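PDB 6TGF: exopolysaccharide biosynthesis protein, which is a glycan biofilm-modifying enzyme, probably a hydrolase acting on exopolysaccharide, built on a bacteriophage tailspike-like parallel beta-helix. Local coordinates for residues D377-K382 with G406-S411; H410-E415 with C435-I440. All blocks are in the same frame, centred on the assembly; numbering follows the deposited sequence.

Interaction 1 (D377-K382 with G406-S411); sequences DTLDCK and GNWDHS. With EDO (1,2-ethanediol), chain L.
Asp377 lies across the base of the Trp408 side chain, its carboxylate against CB. Asp377 OD1 is 3.4 Å from Trp408 CB, and Asp377 CB comes within 3.7 Å of Trp408 CE3. The two side chains cross at about a right angle, with the carboxylate and ring planes 37° apart. In Trp408, CG sits anti to the carbonyl carbon and beside the backbone N (chi1 -46°), and the six-membered part of the ring extends past Asp377 to Leu379. There Leu379 CD2 meets the ring at its edge, 4.1 Å from Trp408 CZ3. Asp377 OD2 has its hydrogen-bond partner elsewhere, in the hydroxyl of Ser401. The contact lies at a corner of the parallel beta-helix, where the chain turns at Leu379 from one face into the strand of another, and residues 406-410, the loop of the next coil, pass alongside and lead into its short strand at Ser411. At that point the backbones of Thr378 and Ser411 come closest, and their side chains meet CB to CB at 4.2 Å. A water joins them: it accepts from Thr378 N at 2.9 Å and donates to Ser411 OG at 2.7 Å, linking a backbone amide to a side-chain hydroxyl. The CB of His410 points away from 377-382. Its ND1 donates to Asp409 OD1 at 3.0 Å with an N-H...O angle of 157°, the oxygen tilted from the ring plane, which limits rotation of the imidazole. The ring also meets that of Trp502, whose NE1 makes a weak hydrogen bond to Asp409 OD2. On the corner itself, a 1,2-ethanediol, probably from the crystallisation liquor, donates through O2 to Leu379 O at 2.8 Å.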
ATOM      1  N   ASP B 377     -12.277   0.536  21.592  1.00 31.70           N
ATOM      2  CA  ASP B 377     -12.693   1.865  21.066  1.00 31.83           C
ATOM      3  C   ASP B 377     -11.658   2.351  20.044  1.00 31.54           C
ATOM      4  O   ASP B 377     -11.175   3.495  20.175  1.00 31.60           O
ATOM      5  CB  ASP B 377     -12.870   2.869  22.207  1.00 32.32           C
ATOM      6  CG  ASP B 377     -13.935   2.479  23.216  1.00 32.79           C
ATOM      7  OD1 ASP B 377     -14.880   1.763  22.831  1.00 32.68           O
ATOM      8  OD2 ASP B 377     -13.809   2.900  24.382  1.00 33.35           O
ATOM      9  N   THR B 378     -11.333   1.503  19.066  1.00 31.18           N
ATOM     10  CA  THR B 378     -10.314   1.768  18.017  1.00 30.84           C
ATOM     11  C   THR B 378     -10.770   2.945  17.147  1.00 30.94           C
ATOM     12  O   THR B 378     -11.924   2.918  16.674  1.00 31.11           O
ATOM     13  CB  THR B 378     -10.057   0.511  17.176  1.00 30.47           C
ATOM     14  OG1 THR B 378      -9.575  -0.507  18.053  1.00 30.46           O
ATOM     15  CG2 THR B 378      -9.062   0.742  16.062  1.00 30.21           C
ATOM     16  N   LEU B 379      -9.892   3.934  16.955  1.00 30.92           N
ATOM     17  CA  LEU B 379     -10.106   5.095  16.051  1.00 31.02           C
ATOM     18  C   LEU B 379      -9.368   4.868  14.727  1.00 30.91           C
ATOM     19  O   LEU B 379      -9.821   5.417  13.706  1.00 31.08           O
ATOM     20  CB  LEU B 379      -9.614   6.370  16.740  1.00 31.17           C
ATOM     21  CG  LEU B 379     -10.472   6.866  17.901  1.00 31.44           C
ATOM     22  CD1 LEU B 379      -9.821   8.063  18.575  1.00 31.66           C
ATOM     23  CD2 LEU B 379     -11.876   7.219  17.436  1.00 31.66           C
ATOM     24  N   ASP B 380      -8.269   4.108  14.756  1.00 30.91           N
ATOM     25  CA  ASP B 380      -7.427   3.782  13.573  1.00 30.81           C
ATOM     26  C   ASP B 380      -6.523   2.598  13.932  1.00 30.48           C
ATOM     27  O   ASP B 380      -5.787   2.702  14.934  1.00 30.48           O
ATOM     28  CB  ASP B 380      -6.616   5.003  13.129  1.00 31.21           C
ATOM     29  CG  ASP B 380      -5.856   4.810  11.828  1.00 31.46           C
ATOM     30  OD1 ASP B 380      -6.514   4.749  10.769  1.00 31.65           O
ATOM     31  OD2 ASP B 380      -4.611   4.719  11.883  1.00 31.77           O
ATOM     32  N   CYS B 381      -6.591   1.512  13.154  1.00 30.10           N
ATOM     33  CA  CYS B 381      -5.810   0.264  13.368  1.00 29.79           C
ATOM     34  C   CYS B 381      -5.218  -0.209  12.037  1.00 29.49           C
ATOM     35  O   CYS B 381      -6.001  -0.601  11.151  1.00 29.76           O
ATOM     36  CB  CYS B 381      -6.683  -0.828  13.974  1.00 29.85           C
ATOM     37  SG  CYS B 381      -5.812  -2.385  14.284  1.00 29.91           S
ATOM     38  N   LYS B 382      -3.889  -0.157  11.912  1.00 29.05           N
ATOM     39  CA  LYS B 382      -3.127  -0.679  10.747  1.00 28.78           C
ATOM     40  C   LYS B 382      -2.296  -1.875  11.214  1.00 28.47           C
ATOM     41  O   LYS B 382      -1.383  -1.674  12.034  1.00 28.35           O
ATOM     42  CB  LYS B 382      -2.250   0.420  10.137  1.00 28.99           C
ATOM     43  CG  LYS B 382      -2.910   1.206   9.012  1.00 29.23           C
ATOM     44  CD  LYS B 382      -2.675   2.698   9.077  1.00 29.52           C
ATOM     45  CE  LYS B 382      -3.605   3.469   8.166  1.00 29.75           C
ATOM     46  NZ  LYS B 382      -3.710   4.893   8.561  1.00 30.07           N
ATOM     47  N   GLY B 406     -24.552   4.652  21.173  1.00 66.32           N
ATOM     48  CA  GLY B 406     -24.001   5.999  20.958  1.00 65.03           C
ATOM     49  C   GLY B 406     -22.583   6.071  21.477  1.00 63.59           C
ATOM     50  O   GLY B 406     -22.157   5.132  22.179  1.00 63.55           O
ATOM     51  N   ASN B 407     -21.874   7.145  21.137  1.00 61.93           N
ATOM     52  CA  ASN B 407     -20.494   7.416  21.612  1.00 60.36           C
ATOM     53  C   ASN B 407     -19.578   6.264  21.161  1.00 57.84           C
ATOM     54  O   ASN B 407     -19.241   6.231  19.957  1.00 57.45           O
ATOM     55  CB  ASN B 407     -20.505   7.698  23.120  1.00 61.20           C
ATOM     56  CG  ASN B 407     -19.647   8.882  23.511  1.00 61.77           C
ATOM     57  OD1 ASN B 407     -19.017   9.513  22.665  1.00 61.86           O
ATOM     58  ND2 ASN B 407     -19.626   9.204  24.794  1.00 62.05           N
ATOM     59  N   TRP B 408     -19.202   5.355  22.070  1.00 55.03           N
ATOM     60  CA  TRP B 408     -18.217   4.267  21.825  1.00 52.58           C
ATOM     61  C   TRP B 408     -18.940   2.921  21.718  1.00 50.40           C
ATOM     62  O   TRP B 408     -18.933   2.164  22.705  1.00 50.32           O
ATOM     63  CB  TRP B 408     -17.154   4.271  22.929  1.00 52.89           C
ATOM     64  CG  TRP B 408     -16.636   5.646  23.210  1.00 53.34           C
ATOM     65  CD1 TRP B 408     -17.098   6.524  24.148  1.00 53.89           C
ATOM     66  CD2 TRP B 408     -15.584   6.327  22.506  1.00 53.13           C
ATOM     67  NE1 TRP B 408     -16.394   7.695  24.090  1.00 53.87           N
ATOM     68  CE2 TRP B 408     -15.458   7.605  23.093  1.00 53.44           C
ATOM     69  CE3 TRP B 408     -14.733   5.981  21.449  1.00 52.46           C
ATOM     70  CZ2 TRP B 408     -14.513   8.532  22.655  1.00 53.25           C
ATOM     71  CZ3 TRP B 408     -13.799   6.897  21.019  1.00 52.49           C
ATOM     72  CH2 TRP B 408     -13.693   8.154  21.616  1.00 52.87           C
ATOM     73  N   ASP B 409     -19.528   2.639  20.552  1.00 47.91           N
ATOM     74  CA  ASP B 409     -20.316   1.405  20.285  1.00 46.17           C
ATOM     75  C   ASP B 409     -19.838   0.731  18.990  1.00 44.10           C
ATOM     76  O   ASP B 409     -20.615  -0.076  18.437  1.00 43.92           O
ATOM     77  CB  ASP B 409     -21.814   1.722  20.232  1.00 46.47           C
ATOM     78  CG  ASP B 409     -22.228   2.629  19.083  1.00 46.38           C
ATOM     79  OD1 ASP B 409     -21.336   3.252  18.470  1.00 45.99           O
ATOM     80  OD2 ASP B 409     -23.442   2.708  18.812  1.00 46.32           O
ATOM     81  N   HIS B 410     -18.617   1.028  18.525  1.00 41.71           N
ATOM     82  CA  HIS B 410     -18.039   0.446  17.282  1.00 39.83           C
ATOM     83  C   HIS B 410     -16.526   0.683  17.212  1.00 38.06           C
ATOM     84  O   HIS B 410     -15.981   1.356  18.109  1.00 38.02           O
ATOM     85  CB  HIS B 410     -18.761   1.000  16.045  1.00 39.80           C
ATOM     86  CG  HIS B 410     -18.499   2.442  15.767  1.00 39.96           C
ATOM     87  ND1 HIS B 410     -19.010   3.453  16.556  1.00 40.43           N
ATOM     88  CD2 HIS B 410     -17.802   3.047  14.781  1.00 39.82           C
ATOM     89  CE1 HIS B 410     -18.627   4.619  16.076  1.00 40.44           C
ATOM     90  NE2 HIS B 410     -17.885   4.398  14.986  1.00 40.12           N
ATOM     91  N   SER B 411     -15.888   0.116  16.182  1.00 36.07           N
ATOM     92  CA  SER B 411     -14.458   0.302  15.821  1.00 34.76           C
ATOM     93  C   SER B 411     -14.375   1.063  14.493  1.00 33.51           C
ATOM     94  O   SER B 411     -15.328   0.955  13.698  1.00 33.63           O
ATOM     95  CB  SER B 411     -13.748  -1.027  15.746  1.00 34.62           C
ATOM     96  OG  SER B 411     -13.864  -1.737  16.972  1.00 34.80           O
TER
HETATM   97  C1  EDO L 809      -9.360   9.624  13.050  1.00 72.93           C
HETATM   98  O1  EDO L 809      -8.613   8.864  12.121  1.00 72.76           O
HETATM   99  C2  EDO L 809     -10.804   9.290  13.041  1.00 73.17           C
HETATM  100  O2  EDO L 809     -11.062   7.901  13.121  1.00 73.02           O
HETATM  101  O   HOH W   1     -12.076  -1.293  18.952  1.00 29.62           O

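Interaction 2 (H410-E415 with C435-I440); sequences HSTAIE and CSQSLI. With EDO (1,2-ethanediol), chain Z.
Ser436 O is gripped by two donors: Ala413 N at 3.0 Å, approaching nearly in line with the carbonyl, and Ser438 OG at 3.0 Å, standing well above the carbonyl plane. The same Ser438 OG accepts from Ile414 N at 3.1 Å. With chi1 -66° this OG lies beside its own backbone N; as donor to Ser436 O and acceptor from Ile414 N, it bridges the two segments at the corner. Ala413 and Gln437 both take left-handed backbone angles there. These are successive coils of the parallel beta-helix: each has a short strand, a corner and then a second strand, stacked in parallel register with Ser411 beside Cys435 and Glu415 beside Leu439. The backbone closes the pairing on either side of the corner, by Ser436 N to Ser411 O at 2.9 Å and by Leu439 N to Ile414 O at 2.8 Å. Inside the coil, Cys435 SG lies 3.6 Å from Ile414 CG1 and 3.8 Å from Ser411 CB, while Trp459 of the next coil packs on Cys435, Ile414 and Ser438. On the face carrying Thr412, Ser436 OG approaches His410 CD2 at 3.6 Å and makes a weak hydrogen bond to a 1,2-ethanediol. Glu415 extends to the second subunit, its carboxylate oxygens hydrogen-bonded to His441 and Asn442 of that subunit.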
ATOM      1  N   HIS B 410     -18.617   1.028  18.525  1.00 41.71           N
ATOM      2  CA  HIS B 410     -18.039   0.446  17.282  1.00 39.83           C
ATOM      3  C   HIS B 410     -16.526   0.683  17.212  1.00 38.06           C
ATOM      4  O   HIS B 410     -15.981   1.356  18.109  1.00 38.02           O
ATOM      5  CB  HIS B 410     -18.761   1.000  16.045  1.00 39.80           C
ATOM      6  CG  HIS B 410     -18.499   2.442  15.767  1.00 39.96           C
ATOM      7  ND1 HIS B 410     -19.010   3.453  16.556  1.00 40.43           N
ATOM      8  CD2 HIS B 410     -17.802   3.047  14.781  1.00 39.82           C
ATOM      9  CE1 HIS B 410     -18.627   4.619  16.076  1.00 40.44           C
ATOM     10  NE2 HIS B 410     -17.885   4.398  14.986  1.00 40.12           N
ATOM     11  N   SER B 411     -15.888   0.116  16.182  1.00 36.07           N
ATOM     12  CA  SER B 411     -14.458   0.302  15.821  1.00 34.76           C
ATOM     13  C   SER B 411     -14.375   1.063  14.493  1.00 33.51           C
ATOM     14  O   SER B 411     -15.328   0.955  13.698  1.00 33.63           O
ATOM     15  CB  SER B 411     -13.748  -1.027  15.746  1.00 34.62           C
ATOM     16  OG  SER B 411     -13.864  -1.737  16.972  1.00 34.80           O
ATOM     17  N   THR B 412     -13.288   1.804  14.263  1.00 32.19           N
ATOM     18  CA  THR B 412     -13.123   2.713  13.095  1.00 31.40           C
ATOM     19  C   THR B 412     -11.751   2.502  12.444  1.00 30.48           C
ATOM     20  O   THR B 412     -10.771   2.283  13.179  1.00 30.45           O
ATOM     21  CB  THR B 412     -13.322   4.176  13.512  1.00 31.53           C
ATOM     22  OG1 THR B 412     -14.622   4.290  14.094  1.00 31.67           O
ATOM     23  CG2 THR B 412     -13.195   5.148  12.358  1.00 31.53           C
ATOM     24  N   ALA B 413     -11.707   2.575  11.109  1.00 29.71           N
ATOM     25  CA  ALA B 413     -10.483   2.626  10.274  1.00 29.07           C
ATOM     26  C   ALA B 413      -9.542   1.468  10.629  1.00 28.42           C
ATOM     27  O   ALA B 413      -8.361   1.730  10.940  1.00 28.46           O
ATOM     28  CB  ALA B 413      -9.816   3.969  10.435  1.00 29.16           C
ATOM     29  N   ILE B 414     -10.053   0.234  10.579  1.00 27.69           N
ATOM     30  CA  ILE B 414      -9.247  -1.017  10.706  1.00 27.15           C
ATOM     31  C   ILE B 414      -8.732  -1.366   9.306  1.00 26.64           C
ATOM     32  O   ILE B 414      -9.571  -1.542   8.403  1.00 26.58           O
ATOM     33  CB  ILE B 414     -10.073  -2.175  11.309  1.00 27.18           C
ATOM     34  CG1 ILE B 414     -10.845  -1.765  12.569  1.00 27.30           C
ATOM     35  CG2 ILE B 414      -9.189  -3.393  11.548  1.00 27.09           C
ATOM     36  CD1 ILE B 414     -10.073  -1.886  13.861  1.00 27.27           C
ATOM     37  N   GLU B 415      -7.410  -1.447   9.127  1.00 26.13           N
ATOM     38  CA  GLU B 415      -6.773  -1.809   7.833  1.00 25.82           C
ATOM     39  C   GLU B 415      -5.835  -3.004   8.049  1.00 25.36           C
ATOM     40  O   GLU B 415      -4.703  -2.790   8.523  1.00 25.29           O
ATOM     41  CB  GLU B 415      -6.040  -0.603   7.240  1.00 25.98           C
ATOM     42  CG  GLU B 415      -5.435  -0.878   5.876  1.00 26.10           C
ATOM     43  CD  GLU B 415      -4.932   0.353   5.141  1.00 26.35           C
ATOM     44  OE1 GLU B 415      -4.763   0.270   3.914  1.00 26.51           O
ATOM     45  OE2 GLU B 415      -4.704   1.388   5.800  1.00 26.63           O
ATOM     46  N   CYS B 435     -16.941  -2.820  12.628  1.00 30.84           N
ATOM     47  CA  CYS B 435     -15.759  -2.099  12.088  1.00 30.40           C
ATOM     48  C   CYS B 435     -16.198  -1.249  10.890  1.00 30.18           C
ATOM     49  O   CYS B 435     -16.570  -1.837   9.855  1.00 30.29           O
ATOM     50  CB  CYS B 435     -14.656  -3.069  11.684  1.00 30.18           C
ATOM     51  SG  CYS B 435     -13.765  -3.766  13.098  1.00 30.31           S
ATOM     52  N   SER B 436     -16.168   0.079  11.042  1.00 29.91           N
ATOM     53  CA  SER B 436     -16.598   1.070  10.020  1.00 29.72           C
ATOM     54  C   SER B 436     -15.367   1.650   9.311  1.00 29.31           C
ATOM     55  O   SER B 436     -14.292   1.691   9.940  1.00 29.22           O
ATOM     56  CB  SER B 436     -17.440   2.151  10.648  1.00 30.07           C
ATOM     57  OG  SER B 436     -18.432   1.592  11.499  1.00 30.22           O
ATOM     58  N   GLN B 437     -15.530   2.065   8.049  1.00 29.01           N
ATOM     59  CA  GLN B 437     -14.473   2.678   7.194  1.00 28.65           C
ATOM     60  C   GLN B 437     -13.210   1.802   7.205  1.00 28.13           C
ATOM     61  O   GLN B 437     -12.100   2.366   7.287  1.00 28.17           O
ATOM     62  CB  GLN B 437     -14.158   4.097   7.679  1.00 28.95           C
ATOM     63  CG  GLN B 437     -15.327   5.068   7.566  1.00 29.32           C
ATOM     64  CD  GLN B 437     -16.301   4.975   8.717  1.00 29.62           C
ATOM     65  OE1 GLN B 437     -17.501   4.799   8.524  1.00 29.95           O
ATOM     66  NE2 GLN B 437     -15.790   5.096   9.930  1.00 29.68           N
ATOM     67  N   SER B 438     -13.369   0.477   7.100  1.00 27.46           N
ATOM     68  CA  SER B 438     -12.287  -0.528   7.284  1.00 26.95           C
ATOM     69  C   SER B 438     -11.926  -1.198   5.951  1.00 26.45           C
ATOM     70  O   SER B 438     -12.761  -1.159   5.025  1.00 26.42           O
ATOM     71  CB  SER B 438     -12.688  -1.531   8.328  1.00 26.98           C
ATOM     72  OG  SER B 438     -12.790  -0.908   9.599  1.00 27.13           O
ATOM     73  N   LEU B 439     -10.721  -1.781   5.863  1.00 25.88           N
ATOM     74  CA  LEU B 439     -10.155  -2.374   4.619  1.00 25.55           C
ATOM     75  C   LEU B 439      -9.422  -3.689   4.919  1.00 25.44           C
ATOM     76  O   LEU B 439      -8.741  -3.775   5.961  1.00 25.42           O
ATOM     77  CB  LEU B 439      -9.189  -1.375   3.971  1.00 25.41           C
ATOM     78  CG  LEU B 439      -9.805  -0.058   3.498  1.00 25.39           C
ATOM     79  CD1 LEU B 439      -9.680   1.019   4.565  1.00 25.45           C
ATOM     80  CD2 LEU B 439      -9.155   0.410   2.204  1.00 25.41           C
ATOM     81  N   ILE B 440      -9.551  -4.662   4.010  1.00 25.37           N
ATOM     82  CA  ILE B 440      -8.711  -5.896   3.927  1.00 25.37           C
ATOM     83  C   ILE B 440      -8.035  -5.908   2.550  1.00 25.60           C
ATOM     84  O   ILE B 440      -8.759  -5.791   1.541  1.00 25.64           O
ATOM     85  CB  ILE B 440      -9.557  -7.162   4.168  1.00 25.29           C
ATOM     86  CG1 ILE B 440      -9.978  -7.283   5.635  1.00 25.27           C
ATOM     87  CG2 ILE B 440      -8.823  -8.407   3.687  1.00 25.36           C
ATOM     88  CD1 ILE B 440     -11.037  -8.332   5.899  1.00 25.32           C
TER
HETATM   89  C1  EDO Z 804     -20.470   5.165  10.316  1.00 70.00           C
HETATM   90  O1  EDO Z 804     -20.522   4.102  11.249  1.00 69.46           O
HETATM   91  C2  EDO Z 804     -21.281   4.911   9.094  1.00 70.06           C
HETATM   92  O2  EDO Z 804     -22.061   6.012   8.659  1.00 70.08           O

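From the N terminus, the chain passes the corner at 377-382, runs along strands 380-389 and 396-399, and returns at 406-411, where interaction 1 closes one coil. It goes straight on into 410-415, sharing His410 and Ser411, then through strands 414-422 and 430-431 to 435-440, where interaction 2 closes the next. The two loops therefore neither nest nor cross but follow one another, overlapping by those two residues. Strand 380-389 adjoins 414-422, with probable hydrogen bonds from Cys381 N to Ala413 O and from Glu415 N to Cys381 O. Three stacked coils are thus tied together at one corner of the helix, beside another subunit.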